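Local coordinates for protein possible galactose mutarotase (Streptomyces platensis subsp. rosaceus, PDB 4RNL) that is of uncharacterised function but, as a possible galactose mutarotase of the aldose 1-epimerase family, probably interconverts the alpha and beta anomers of a sugar, at residues A[58-63]-A[266-271]; A[184-189]-A[193-198]; A[229-234]-A[239-244]. All blocks are in the same frame, centred on the assembly; numbering follows the deposited sequence.

Contact 1 of 3, residues A[58-63]-A[266-271]; sequences GQLALG and SGRALA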
ATOM      1  N   GLY A  58       1.652  10.456 -18.092  1.00 15.19           N
ATOM      2  CA  GLY A  58       2.960  10.064 -17.589  1.00 13.01           C
ATOM      3  C   GLY A  58       2.838   8.971 -16.546  1.00 13.77           C
ATOM      4  O   GLY A  58       1.835   8.911 -15.824  1.00 12.78           O
ATOM      5  N   GLN A  59       3.846   8.104 -16.465  1.00 12.33           N
ATOM      6  CA  GLN A  59       3.814   6.958 -15.539  1.00 11.37           C
ATOM      7  C   GLN A  59       4.356   7.405 -14.194  1.00 11.54           C
ATOM      8  O   GLN A  59       5.445   7.986 -14.130  1.00 11.41           O
ATOM      9  CB  GLN A  59       4.661   5.809 -16.096  1.00 11.71           C
ATOM     10  CG  GLN A  59       4.250   4.420 -15.583  1.00 11.21           C
ATOM     11  CD  GLN A  59       4.552   4.232 -14.105  1.00 10.59           C
ATOM     12  OE1 GLN A  59       3.672   3.861 -13.321  1.00 10.56           O
ATOM     13  NE2 GLN A  59       5.802   4.493 -13.715  1.00 14.48           N
ATOM     14  N   LEU A  60       3.606   7.136 -13.125  1.00 10.39           N
ATOM     15  CA  LEU A  60       3.886   7.732 -11.822  1.00 10.23           C
ATOM     16  C   LEU A  60       4.348   6.748 -10.747  1.00 16.70           C
ATOM     17  O   LEU A  60       4.931   7.156  -9.745  1.00 13.34           O
ATOM     18  CB  LEU A  60       2.637   8.459 -11.297  1.00 10.12           C
ATOM     19  CG  LEU A  60       1.880   9.352 -12.296  1.00 10.53           C
ATOM     20  CD1 LEU A  60       0.680  10.003 -11.608  1.00 10.60           C
ATOM     21  CD2 LEU A  60       2.799  10.421 -12.872  1.00 12.98           C
ATOM     22  N   ALA A  61       4.068   5.461 -10.919  1.00 12.07           N
ATOM     23  CA  ALA A  61       4.366   4.514  -9.830  1.00 10.79           C
ATOM     24  C   ALA A  61       5.796   3.970  -9.900  1.00 10.32           C
ATOM     25  O   ALA A  61       6.298   3.695 -10.985  1.00 12.69           O
ATOM     26  CB  ALA A  61       3.356   3.365  -9.836  1.00 13.43           C
ATOM     27  N   LEU A  62       6.460   3.820  -8.750  1.00  9.92           N
ATOM     28  CA  LEU A  62       7.751   3.138  -8.743  1.00 10.47           C
ATOM     29  C   LEU A  62       7.496   1.671  -9.047  1.00 11.19           C
ATOM     30  O   LEU A  62       6.598   1.052  -8.475  1.00 11.64           O
ATOM     31  CB  LEU A  62       8.465   3.273  -7.390  1.00 10.82           C
ATOM     32  CG  LEU A  62       8.813   4.684  -6.907  1.00 12.24           C
ATOM     33  CD1 LEU A  62       9.796   4.617  -5.742  1.00 11.99           C
ATOM     34  CD2 LEU A  62       9.368   5.550  -8.038  1.00 11.60           C
ATOM     35  N   GLY A  63       8.270   1.106  -9.961  1.00 14.15           N
ATOM     36  CA  GLY A  63       8.055  -0.280 -10.331  1.00 12.67           C
ATOM     37  C   GLY A  63       9.084  -0.751 -11.335  1.00 14.55           C
ATOM     38  O   GLY A  63      10.095  -0.086 -11.569  1.00 12.55           O
ATOM     39  N   SER A 266       4.536  19.477 -12.459  1.00 13.95           N
ATOM     40  CA  SER A 266       3.685  18.856 -13.473  1.00 15.42           C
ATOM     41  C   SER A 266       2.243  19.273 -13.273  1.00 15.08           C
ATOM     42  O   SER A 266       1.425  19.224 -14.205  1.00 16.31           O
ATOM     43  CB  SER A 266       3.760  17.337 -13.364  1.00 13.39           C
ATOM     44  OG  SER A 266       3.131  16.885 -12.170  1.00 14.17           O
ATOM     45  N   GLY A 267       1.932  19.679 -12.049  1.00 13.51           N
ATOM     46  CA  GLY A 267       0.564  20.002 -11.688  1.00 13.34           C
ATOM     47  C   GLY A 267      -0.311  18.823 -11.307  1.00 14.09           C
ATOM     48  O   GLY A 267      -1.496  19.021 -11.026  1.00 15.17           O
ATOM     49  N   ARG A 268       0.242  17.610 -11.278  1.00 11.02           N
ATOM     50  CA  ARG A 268      -0.550  16.437 -10.903  1.00 10.40           C
ATOM     51  C   ARG A 268      -0.875  16.442  -9.414  1.00 13.30           C
ATOM     52  O   ARG A 268      -0.025  16.764  -8.583  1.00 11.74           O
ATOM     53  CB  ARG A 268       0.169  15.130 -11.268  1.00 10.17           C
ATOM     54  CG  ARG A 268       0.312  14.918 -12.777  1.00 11.15           C
ATOM     55  CD  ARG A 268       0.624  13.453 -13.116  1.00 14.11           C
ATOM     56  NE  ARG A 268       0.939  13.285 -14.540  1.00 14.18           N
ATOM     57  CZ  ARG A 268       2.116  13.572 -15.087  1.00 19.09           C
ATOM     58  NH1 ARG A 268       3.107  14.040 -14.333  1.00 14.47           N
ATOM     59  NH2 ARG A 268       2.306  13.394 -16.385  1.00 15.16           N
ATOM     60  N   ALA A 269      -2.114  16.090  -9.092  1.00 11.91           N
ATOM     61  CA  ALA A 269      -2.575  16.060  -7.706  1.00 11.17           C
ATOM     62  C   ALA A 269      -3.214  14.721  -7.399  1.00 12.06           C
ATOM     63  O   ALA A 269      -3.877  14.132  -8.254  1.00 14.77           O
ATOM     64  CB  ALA A 269      -3.575  17.178  -7.458  1.00 14.28           C
ATOM     65  N   LEU A 270      -3.020  14.258  -6.168  1.00 12.69           N
ATOM     66  CA  LEU A 270      -3.668  13.049  -5.670  1.00 12.12           C
ATOM     67  C   LEU A 270      -4.434  13.371  -4.404  1.00 13.91           C
ATOM     68  O   LEU A 270      -3.900  14.025  -3.501  1.00 12.34           O
ATOM     69  CB  LEU A 270      -2.619  11.994  -5.330  1.00 10.43           C
ATOM     70  CG  LEU A 270      -3.101  10.773  -4.539  1.00  9.88           C
ATOM     71  CD1 LEU A 270      -3.993   9.885  -5.408  1.00  8.93           C
ATOM     72  CD2 LEU A 270      -1.904   9.997  -4.036  1.00 13.02           C
ATOM     73  N   ALA A 271      -5.684  12.925  -4.355  1.00 11.28           N
ATOM     74  CA  ALA A 271      -6.463  12.932  -3.120  1.00 12.38           C
ATOM     75  C   ALA A 271      -6.675  11.482  -2.730  1.00 10.86           C
ATOM     76  O   ALA A 271      -7.238  10.695  -3.504  1.00 13.19           O
ATOM     77  CB  ALA A 271      -7.803  13.635  -3.328  1.00 12.56           C
TER
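Leu60 lays its methyl CD2 over one face of the Arg268 guanidinium, 3.5 Å above the plane and displaced toward the rim. This is the tight half of the contact, and it illustrates how an arginine inside a beta protein can be packed like an apolar group on its flat face while its N-H groups are bonded to main-chain carbonyls. Both leucine methyls also rest on the aliphatic stem, with Arg268 CD 3.7 Å from Leu60 CD2 and 3.8 Å from Leu60 CD1. Arg268 brings its head this far because the chain runs extended from CG to NE, starting with CG anti to the carbonyl carbon (chi1 -67°). Phe340 of the strand 332-342 and Leu185 also pack on Leu60, so this side is buried.

The other half is looser. At partly exposed Gly58 the backbone N lies 3.5 Å from Arg268 NH2, but both are donors and cannot bond to each other. Gln59 turns away and instead spans its own backbone, with Gln59 OE1 accepting from Ala61 N and Gln59 NE2 donating to Ala61 O, each at 2.9 Å.

Arg268 NE is bonded to Ala50 O, and NH2 weakly to Met56 O. The chemistry therefore implies that apolar packing joins the two segments, while the guanidinium probably owes its orientation largely to main-chain carbonyls on neighbouring parts of the fold.

Contact 2 of 3, residues A[184-189]-A[193-198]; sequences YLNLGG and GSAAGH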
ATOM      1  N   TYR A 184       4.242   3.261  -4.329  1.00 10.70           N
ATOM      2  CA  TYR A 184       4.964   4.519  -4.158  1.00  9.70           C
ATOM      3  C   TYR A 184       4.690   5.362  -5.397  1.00 10.51           C
ATOM      4  O   TYR A 184       4.739   4.850  -6.537  1.00 11.66           O
ATOM      5  CB  TYR A 184       6.484   4.337  -4.149  1.00 12.38           C
ATOM      6  CG  TYR A 184       7.142   3.406  -3.152  1.00 11.81           C
ATOM      7  CD1 TYR A 184       6.927   2.031  -3.196  1.00 15.55           C
ATOM      8  CD2 TYR A 184       8.064   3.898  -2.232  1.00 11.92           C
ATOM      9  CE1 TYR A 184       7.579   1.178  -2.317  1.00 13.35           C
ATOM     10  CE2 TYR A 184       8.721   3.057  -1.357  1.00 12.02           C
ATOM     11  CZ  TYR A 184       8.477   1.701  -1.408  1.00 11.90           C
ATOM     12  OH  TYR A 184       9.140   0.860  -0.543  1.00 13.39           O
ATOM     13  N   LEU A 185       4.464   6.655  -5.197  1.00 10.63           N
ATOM     14  CA  LEU A 185       4.166   7.549  -6.306  1.00  9.53           C
ATOM     15  C   LEU A 185       5.167   8.694  -6.407  1.00 10.27           C
ATOM     16  O   LEU A 185       5.636   9.236  -5.404  1.00  8.95           O
ATOM     17  CB  LEU A 185       2.747   8.117  -6.169  1.00 11.28           C
ATOM     18  CG  LEU A 185       1.614   7.103  -6.324  1.00 16.42           C
ATOM     19  CD1 LEU A 185       0.307   7.708  -5.855  1.00 19.83           C
ATOM     20  CD2 LEU A 185       1.525   6.631  -7.778  1.00 15.21           C
ATOM     21  N   ASN A 186       5.515   9.040  -7.639  1.00  9.92           N
ATOM     22  CA  ASN A 186       6.152  10.319  -7.927  1.00  9.74           C
ATOM     23  C   ASN A 186       5.252  11.002  -8.953  1.00 14.10           C
ATOM     24  O   ASN A 186       5.181  10.569 -10.108  1.00 11.90           O
ATOM     25  CB  ASN A 186       7.572  10.118  -8.486  1.00  9.67           C
ATOM     26  CG  ASN A 186       8.337  11.429  -8.645  1.00 11.81           C
ATOM     27  OD1 ASN A 186       7.776  12.440  -9.081  1.00 10.25           O
ATOM     28  ND2 ASN A 186       9.622  11.416  -8.305  1.00 13.41           N
ATOM     29  N   LEU A 187       4.553  12.053  -8.529  1.00 13.47           N
ATOM     30  CA  LEU A 187       3.541  12.694  -9.377  1.00 11.12           C
ATOM     31  C   LEU A 187       4.161  13.442 -10.557  1.00 10.92           C
ATOM     32  O   LEU A 187       3.458  13.855 -11.480  1.00 12.35           O
ATOM     33  CB  LEU A 187       2.641  13.627  -8.546  1.00  8.69           C
ATOM     34  CG  LEU A 187       1.871  12.939  -7.417  1.00  8.33           C
ATOM     35  CD1 LEU A 187       0.975  13.912  -6.655  1.00 15.74           C
ATOM     36  CD2 LEU A 187       1.040  11.777  -7.990  1.00 16.05           C
ATOM     37  N   GLY A 188       5.485  13.600 -10.534  1.00 11.87           N
ATOM     38  CA  GLY A 188       6.207  14.202 -11.648  1.00 12.77           C
ATOM     39  C   GLY A 188       6.723  13.148 -12.615  1.00 16.65           C
ATOM     40  O   GLY A 188       7.340  13.469 -13.637  1.00 14.91           O
ATOM     41  N   GLY A 189       6.461  11.885 -12.293  1.00 12.36           N
ATOM     42  CA  GLY A 189       6.954  10.759 -13.082  1.00 12.99           C
ATOM     43  C   GLY A 189       8.003   9.968 -12.318  1.00 13.17           C
ATOM     44  O   GLY A 189       8.840  10.561 -11.632  1.00 12.42           O
ATOM     45  N   GLY A 193      13.331  11.948 -10.635  1.00 13.01           N
ATOM     46  CA  GLY A 193      14.229  12.269  -9.538  1.00 13.35           C
ATOM     47  C   GLY A 193      13.495  12.226  -8.213  1.00 12.19           C
ATOM     48  O   GLY A 193      12.603  11.396  -8.031  1.00 14.01           O
ATOM     49  N   SER A 194      13.866  13.108  -7.284  1.00 12.13           N
ATOM     50  CA  SER A 194      13.279  13.068  -5.941  1.00 11.61           C
ATOM     51  C   SER A 194      11.820  13.511  -5.907  1.00 11.39           C
ATOM     52  O   SER A 194      11.404  14.395  -6.662  1.00 14.17           O
ATOM     53  CB  SER A 194      14.095  13.922  -4.967  1.00 13.69           C
ATOM     54  OG  SER A 194      13.480  13.936  -3.683  1.00 13.89           O
ATOM     55  N   ALA A 195      11.043  12.890  -5.022  1.00  8.64           N
ATOM     56  CA  ALA A 195       9.672  13.331  -4.778  1.00 10.48           C
ATOM     57  C   ALA A 195       9.582  14.201  -3.519  1.00 11.56           C
ATOM     58  O   ALA A 195       8.491  14.520  -3.056  1.00 13.84           O
ATOM     59  CB  ALA A 195       8.745  12.116  -4.665  1.00 10.36           C
ATOM     60  N   ALA A 196      10.726  14.602  -2.966  1.00 14.30           N
ATOM     61  CA  ALA A 196      10.706  15.308  -1.674  1.00 16.66           C
ATOM     62  C   ALA A 196      10.155  16.730  -1.801  1.00 14.07           C
ATOM     63  O   ALA A 196       9.793  17.351  -0.798  1.00 16.45           O
ATOM     64  CB  ALA A 196      12.087  15.318  -1.024  1.00 15.13           C
ATOM     65  N   GLY A 197      10.100  17.233  -3.038  1.00  8.77           N
ATOM     66  CA  GLY A 197       9.509  18.529  -3.319  1.00 12.77           C
ATOM     67  C   GLY A 197       7.987  18.513  -3.399  1.00 15.30           C
ATOM     68  O   GLY A 197       7.360  19.581  -3.441  1.00 14.66           O
ATOM     69  N   HIS A 198       7.384  17.324  -3.419  1.00 10.31           N
ATOM     70  CA  HIS A 198       5.916  17.231  -3.418  1.00  8.35           C
ATOM     71  C   HIS A 198       5.339  17.856  -2.154  1.00 12.36           C
ATOM     72  O   HIS A 198       5.907  17.726  -1.068  1.00 13.13           O
ATOM     73  CB  HIS A 198       5.425  15.782  -3.458  1.00  8.07           C
ATOM     74  CG  HIS A 198       5.658  15.083  -4.762  1.00 16.61           C
ATOM     75  ND1 HIS A 198       6.584  15.511  -5.688  1.00 18.82           N
ATOM     76  CD2 HIS A 198       5.085  13.974  -5.284  1.00 15.66           C
ATOM     77  CE1 HIS A 198       6.571  14.694  -6.727  1.00 17.42           C
ATOM     78  NE2 HIS A 198       5.675  13.748  -6.503  1.00 14.37           N
TER
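The imidazole of His198 presents its edge to the backbone at Asn186 and Leu187, while one face is occupied by Ala195 CB of its own segment, 3.9 Å above the plane and over the ring centre. Two different groups meet that edge. Leu187 N donates to His198 NE2 at 2.9 Å, arriving close to the ring plane with a moderately bent N-H...N angle of 147°. Beside it, Asn186 OD1 comes within 3.5 Å of His198 CE1, so that the amide oxygen meets the ring edge with the two planes 85° apart.

Because NE2 accepts a hydrogen bond from Leu187 N, it probably carries no hydrogen, and the imidazole is probably neutral and protonated on ND1. Leu187 CB closes against His198 NE2 at 3.7 Å, and Leu305 and Leu261 add apolar neighbours to the histidine.

The Asn186 amide is used at both ends. With CG anti to the backbone N (chi1 -173°), Asn186 OD1 curls back to accept from Gly188 N at 3.0 Å, in the carbonyl plane. Asn186 ND2 passes 3.0 Å from Gly193 O, but at too poor an angle for a hydrogen bond; the nitrogen is instead satisfied by Ala303 O. Ala195 CB fits against that amide as well, 3.8 Å from Asn186 ND2, so one methyl touches both the amide and the ring face.

The His198 side chain thus ties together two type I beta turns, 186-189, which also carries an Asx turn, and 195-198, to which the histidine itself belongs. Both lie in the connection that takes the chain from strand 180-185 of one sheet to strand 199-202 of another in this beta supersandwich.

Contact 3 of 3, residues A[229-234]-A[239-244]; sequences FDFRAA and GAYDHN. With PO4 (phosphate ion), chain G.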
ATOM      1  N   PHE A 229       6.542  16.280  12.065  1.00 10.92           N
ATOM      2  CA  PHE A 229       5.467  15.428  11.547  1.00  8.17           C
ATOM      3  C   PHE A 229       4.166  16.195  11.312  1.00 11.38           C
ATOM      4  O   PHE A 229       3.137  15.605  10.991  1.00 14.37           O
ATOM      5  CB  PHE A 229       5.243  14.233  12.482  1.00 12.72           C
ATOM      6  CG  PHE A 229       6.506  13.474  12.775  1.00  9.27           C
ATOM      7  CD1 PHE A 229       6.988  12.533  11.870  1.00 11.30           C
ATOM      8  CD2 PHE A 229       7.232  13.727  13.930  1.00  9.23           C
ATOM      9  CE1 PHE A 229       8.160  11.837  12.128  1.00 11.57           C
ATOM     10  CE2 PHE A 229       8.411  13.037  14.199  1.00 12.29           C
ATOM     11  CZ  PHE A 229       8.877  12.091  13.295  1.00 11.73           C
ATOM     12  N   ASP A 230       4.216  17.514  11.460  1.00  9.47           N
ATOM     13  CA  ASP A 230       3.027  18.337  11.234  1.00 10.34           C
ATOM     14  C   ASP A 230       2.791  18.575   9.740  1.00 12.01           C
ATOM     15  O   ASP A 230       3.501  19.369   9.107  1.00 12.70           O
ATOM     16  CB  ASP A 230       3.142  19.677  11.981  1.00 14.07           C
ATOM     17  CG  ASP A 230       1.819  20.433  12.055  1.00 17.70           C
ATOM     18  OD1 ASP A 230       0.847  20.021  11.381  1.00 16.12           O
ATOM     19  OD2 ASP A 230       1.747  21.456  12.786  1.00 14.86           O
ATOM     20  N   PHE A 231       1.800  17.877   9.187  1.00 11.65           N
ATOM     21  CA  PHE A 231       1.371  18.044   7.791  1.00 10.50           C
ATOM     22  C   PHE A 231      -0.070  18.533   7.737  1.00 11.75           C
ATOM     23  O   PHE A 231      -0.770  18.325   6.739  1.00 11.94           O
ATOM     24  CB  PHE A 231       1.469  16.718   7.007  1.00 10.32           C
ATOM     25  CG  PHE A 231       2.878  16.320   6.630  1.00 10.56           C
ATOM     26  CD1 PHE A 231       3.476  16.829   5.481  1.00 11.21           C
ATOM     27  CD2 PHE A 231       3.590  15.395   7.396  1.00 10.06           C
ATOM     28  CE1 PHE A 231       4.771  16.455   5.119  1.00 10.92           C
ATOM     29  CE2 PHE A 231       4.888  15.016   7.044  1.00 13.19           C
ATOM     30  CZ  PHE A 231       5.481  15.543   5.899  1.00 10.69           C
ATOM     31  N   ARG A 232      -0.529  19.179   8.805  1.00  8.75           N
ATOM     32  CA  ARG A 232      -1.920  19.617   8.849  1.00 12.77           C
ATOM     33  C   ARG A 232      -2.192  20.694   7.795  1.00 18.12           C
ATOM     34  O   ARG A 232      -3.306  20.791   7.274  1.00 14.55           O
ATOM     35  CB  ARG A 232      -2.292  20.092  10.250  1.00 11.09           C
ATOM     36  CG  ARG A 232      -2.428  18.939  11.276  1.00 14.02           C
ATOM     37  CD  ARG A 232      -2.640  19.485  12.683  1.00 13.11           C
ATOM     38  NE  ARG A 232      -1.525  20.346  13.081  1.00 15.51           N
ATOM     39  CZ  ARG A 232      -1.561  21.205  14.097  1.00 21.52           C
ATOM     40  NH1 ARG A 232      -2.655  21.324  14.836  1.00 17.68           N
ATOM     41  NH2 ARG A 232      -0.499  21.948  14.372  1.00 19.90           N
ATOM     42  N   ALA A 233      -1.164  21.484   7.485  1.00 13.90           N
ATOM     43  CA  ALA A 233      -1.189  22.414   6.349  1.00 14.41           C
ATOM     44  C   ALA A 233      -0.240  21.903   5.270  1.00 19.46           C
ATOM     45  O   ALA A 233       0.867  21.462   5.587  1.00 18.18           O
ATOM     46  CB  ALA A 233      -0.773  23.811   6.795  1.00 14.73           C
ATOM     47  N   ALA A 234      -0.657  21.965   4.003  1.00 15.61           N
ATOM     48  CA  ALA A 234       0.148  21.419   2.905  1.00 14.76           C
ATOM     49  C   ALA A 234       1.545  22.002   2.906  1.00 13.64           C
ATOM     50  O   ALA A 234       1.703  23.207   3.024  1.00 13.41           O
ATOM     51  CB  ALA A 234      -0.516  21.698   1.572  1.00 12.55           C
ATOM     52  N   GLY A 239      11.771  15.901   4.189  1.00 15.65           N
ATOM     53  CA  GLY A 239      12.621  15.037   4.995  1.00 14.87           C
ATOM     54  C   GLY A 239      12.358  13.560   4.776  1.00 14.69           C
ATOM     55  O   GLY A 239      11.532  13.184   3.936  1.00 14.05           O
ATOM     56  N   ALA A 240      13.074  12.726   5.527  1.00 12.68           N
ATOM     57  CA  ALA A 240      12.870  11.285   5.496  1.00 14.40           C
ATOM     58  C   ALA A 240      11.795  10.918   6.515  1.00  9.61           C
ATOM     59  O   ALA A 240      11.795  11.439   7.638  1.00 12.40           O
ATOM     60  CB  ALA A 240      14.170  10.568   5.832  1.00 13.78           C
ATOM     61  N   TYR A 241      10.885  10.033   6.119  1.00  9.88           N
ATOM     62  CA  TYR A 241       9.846   9.528   7.011  1.00 10.79           C
ATOM     63  C   TYR A 241       9.696   8.028   6.850  1.00 11.34           C
ATOM     64  O   TYR A 241       9.917   7.474   5.769  1.00  8.92           O
ATOM     65  CB  TYR A 241       8.494  10.217   6.730  1.00  9.53           C
ATOM     66  CG  TYR A 241       8.508  11.697   7.038  1.00 10.20           C
ATOM     67  CD1 TYR A 241       8.210  12.157   8.314  1.00  9.22           C
ATOM     68  CD2 TYR A 241       8.831  12.626   6.058  1.00  9.63           C
ATOM     69  CE1 TYR A 241       8.239  13.513   8.615  1.00 10.22           C
ATOM     70  CE2 TYR A 241       8.862  13.993   6.342  1.00 12.18           C
ATOM     71  CZ  TYR A 241       8.564  14.424   7.626  1.00 11.75           C
ATOM     72  OH  TYR A 241       8.589  15.774   7.921  1.00 13.04           O
ATOM     73  N   ASP A 242       9.333   7.369   7.942  1.00 11.40           N
ATOM     74  CA  ASP A 242       8.884   5.986   7.914  1.00 10.34           C
ATOM     75  C   ASP A 242       8.023   5.851   9.156  1.00 10.57           C
ATOM     76  O   ASP A 242       8.400   5.183  10.122  1.00 14.33           O
ATOM     77  CB  ASP A 242      10.071   5.026   7.957  1.00 11.70           C
ATOM     78  CG  ASP A 242       9.656   3.577   7.770  1.00 19.45           C
ATOM     79  OD1 ASP A 242       8.461   3.327   7.473  1.00 14.49           O
ATOM     80  OD2 ASP A 242      10.528   2.688   7.914  1.00 21.76           O
ATOM     81  N   HIS A 243       6.882   6.535   9.130  1.00  8.01           N
ATOM     82  CA  HIS A 243       6.081   6.766  10.329  1.00  8.11           C
ATOM     83  C   HIS A 243       4.600   6.635  10.047  1.00 10.08           C
ATOM     84  O   HIS A 243       4.131   6.996   8.965  1.00 11.99           O
ATOM     85  CB  HIS A 243       6.351   8.169  10.866  1.00  9.47           C
ATOM     86  CG  HIS A 243       7.745   8.351  11.378  1.00 12.94           C
ATOM     87  ND1 HIS A 243       8.813   8.596  10.542  1.00 12.75           N
ATOM     88  CD2 HIS A 243       8.248   8.295  12.632  1.00 17.08           C
ATOM     89  CE1 HIS A 243       9.916   8.705  11.264  1.00 12.47           C
ATOM     90  NE2 HIS A 243       9.599   8.531  12.537  1.00 14.36           N
ATOM     91  N   ASN A 244       3.874   6.110  11.031  1.00 10.01           N
ATOM     92  CA  ASN A 244       2.426   6.019  10.975  1.00 10.17           C
ATOM     93  C   ASN A 244       1.794   7.280  11.547  1.00 11.94           C
ATOM     94  O   ASN A 244       2.182   7.749  12.623  1.00 12.30           O
ATOM     95  CB  ASN A 244       1.950   4.801  11.786  1.00 12.25           C
ATOM     96  CG  ASN A 244       0.434   4.739  11.919  1.00 13.59           C
ATOM     97  OD1 ASN A 244      -0.267   4.326  10.990  1.00 11.26           O
ATOM     98  ND2 ASN A 244      -0.078   5.130  13.088  1.00  9.67           N
TER
HETATM   99  P   PO4 G 403      -1.604  24.180  17.203  0.79 42.92           P
HETATM  100  O1  PO4 G 403      -1.357  24.693  18.598  0.79 44.72           O
HETATM  101  O2  PO4 G 403      -0.297  23.758  16.582  0.79 37.39           O
HETATM  102  O3  PO4 G 403      -2.559  23.009  17.249  0.79 33.51           O
HETATM  103  O4  PO4 G 403      -2.184  25.296  16.366  0.79 50.67           O
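An aromatic cluster joins Phe229 and Phe231, in the loop leading to strand 235-236, to Tyr241, just before strand 242-246, and His243 within it, in the beta supersandwich of the aldose 1-epimerase family. Its members meet mainly edge-to-face. Phe229 points CE1 at the centre of the His243 ring, 3.4 Å above its plane, with the ring planes at 55°. Phe231 likewise turns its edge to one face of Tyr241, and Phe231 CZ stands 3.7 Å from Tyr241 CZ. Phe229 also reaches Tyr241, its CD1 lying 3.6 Å from Tyr241 CE1. Tyr241 OH bonds to Arg228 O, which ties the hydroxyl to the main chain just before Phe229.

The imidazole is steadied by its own strand: His243 ND1 accepts from Asp242 N at 2.9 Å. An alanine in place of His243 would remove the face that receives Phe229, and would probably open a gap there and leave that phenyl ring freer to turn.

Beyond the cluster, Arg232 grips Asp230 side-on through NE and NH2, a salt bridge made while its outer edge holds a phosphate probably acquired from the crystallisation liquor: Arg232 NH1 donates to phosphate O3 and Arg232 NH2 to phosphate O2, each at 2.9 Å.

Contacts 1 and 2 form one continuous region, their centres 7 Å apart. Two probable hydrogen bonds join them, Leu60 O to Asn186 N and Arg268 NH1 to Leu187 O, both 2.9 Å, and Leu270 CD2 packs on Leu185 CD1. Contact 3 touches neither: its nearest atoms are about 5 Å from contact 2 and about 10 Å from contact 1, although contacts 2 and 3 both reach the seven-stranded sheet. Asp242, in the 239-244 segment, bonds a glycerol, probably a crystallisation additive; a sugar pocket nearby is possible. Contact 1 joins the end of edge strand 57-59 to strand 268-274, whereas contact 2 braces the connection 186-198.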